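Side-chain contact in CS1 fimbrial subunit A (Escherichia coli, PDB 4HJI), which is the pilin subunit of CS1 fimbriae, surface filaments with which enterotoxigenic bacteria colonize the epithelium of specific host organs: residues H130-A133 with T134-T137. Residues are numbered along the deposited sequence; the frame is centred on the assembly and turned at random.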
# COMPACT_ATOMS: atom_id res chain seq x y z
N HIS A 130 -2.45 -7.19 1.43
CA HIS A 130 -2.98 -8.59 1.37
C HIS A 130 -1.81 -9.58 1.22
O HIS A 130 -1.44 -9.91 0.08
CB HIS A 130 -3.94 -8.81 0.17
CG HIS A 130 -5.07 -7.83 0.09
ND1 HIS A 130 -6.28 -8.04 0.70
CD2 HIS A 130 -5.16 -6.61 -0.52
CE1 HIS A 130 -7.07 -7.01 0.47
NE2 HIS A 130 -6.42 -6.13 -0.26
N ALA A 131 -1.29 -10.11 2.32
CA ALA A 131 -0.29 -11.21 2.24
C ALA A 131 -1.01 -12.53 2.01
O ALA A 131 -1.87 -12.89 2.80
CB ALA A 131 0.52 -11.31 3.51
N ASP A 132 -0.64 -13.24 0.94
CA ASP A 132 -1.31 -14.47 0.57
C ASP A 132 -0.48 -15.73 0.89
O ASP A 132 0.38 -16.15 0.12
CB ASP A 132 -1.60 -14.42 -0.91
CG ASP A 132 -2.28 -15.66 -1.41
OD1 ASP A 132 -2.69 -16.50 -0.57
OD2 ASP A 132 -2.39 -15.80 -2.64
N ALA A 133 -0.76 -16.33 2.04
CA ALA A 133 0.05 -17.46 2.49
C ALA A 133 -0.32 -18.74 1.75
O ALA A 133 0.34 -19.76 1.91
CB ALA A 133 -0.07 -17.62 4.01
N THR A 134 -1.37 -18.71 0.93
CA THR A 134 -1.62 -19.86 0.04
C THR A 134 -0.63 -19.95 -1.13
O THR A 134 -0.60 -20.98 -1.81
CB THR A 134 -3.05 -19.87 -0.52
OG1 THR A 134 -3.18 -18.87 -1.54
CG2 THR A 134 -4.06 -19.60 0.57
N ARG A 135 0.14 -18.89 -1.38
CA ARG A 135 1.12 -18.86 -2.47
C ARG A 135 2.57 -18.66 -2.01
O ARG A 135 3.38 -18.09 -2.74
CB ARG A 135 0.73 -17.79 -3.50
CG ARG A 135 -0.45 -18.20 -4.37
CD ARG A 135 -0.70 -17.21 -5.50
NE ARG A 135 -1.78 -17.62 -6.40
CZ ARG A 135 -3.08 -17.55 -6.11
NH1 ARG A 135 -3.49 -17.10 -4.93
NH2 ARG A 135 -3.97 -17.95 -7.01
N VAL A 136 2.91 -19.18 -0.84
CA VAL A 136 4.30 -19.17 -0.36
C VAL A 136 5.23 -19.84 -1.36
O VAL A 136 4.86 -20.84 -1.99
CB VAL A 136 4.45 -19.87 1.01
CG1 VAL A 136 5.85 -19.65 1.59
CG2 VAL A 136 3.39 -19.36 1.98
N THR A 137 6.41 -19.26 -1.56
CA THR A 137 7.42 -19.78 -2.49
C THR A 137 8.72 -20.03 -1.75
O THR A 137 8.97 -19.41 -0.72
CB THR A 137 7.74 -18.79 -3.63
OG1 THR A 137 8.54 -17.70 -3.13
CG2 THR A 137 6.48 -18.25 -4.27
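The carboxylate of Asp132 is shared between Thr134 and Arg135, one oxygen for each. OD1 of Asp132 receives the hydroxyl of Thr134, whose OG1 lies 2.6 Å away on the syn side and close to the carboxylate plane. OD1 of Asp132 also accepts from Thr134 N at 3.0 Å, from well above that plane, which closes an Asx turn. OD2 of Asp132 forms a salt bridge with NH1 of Arg135 (2.9 Å). OD2 of Asp132 lies in the guanidinium plane, at its edge, but the carboxylate is turned 63° against it, and NH1 alone makes the link. Arg135 reaches this oxygen by running extended from CG to NE beside the acid, with its CG 3.5 Å from Asp132 OD2.

In the backbone, Arg135 N donates to Asp132 O (3.1 Å, 162° at the hydrogen), closing a type I beta turn just after strand 119-131. With chi1 at 180°, Asp132 swings its carboxylate beside its own carbonyl, where OD1 meets the amide of Thr134. Asn49 of strand 49-61 bonds Ala133 N and, weakly, Asp132 OD1. Cutting Asp132 back to an alanine is likely to leave the Thr134 hydroxyl and amide without their acceptor and the Arg135 charge without its mate. Two donors on OD1 and the charged guanidinium on OD2 would be expected to stabilise the ionised carboxylate, even at this surface site.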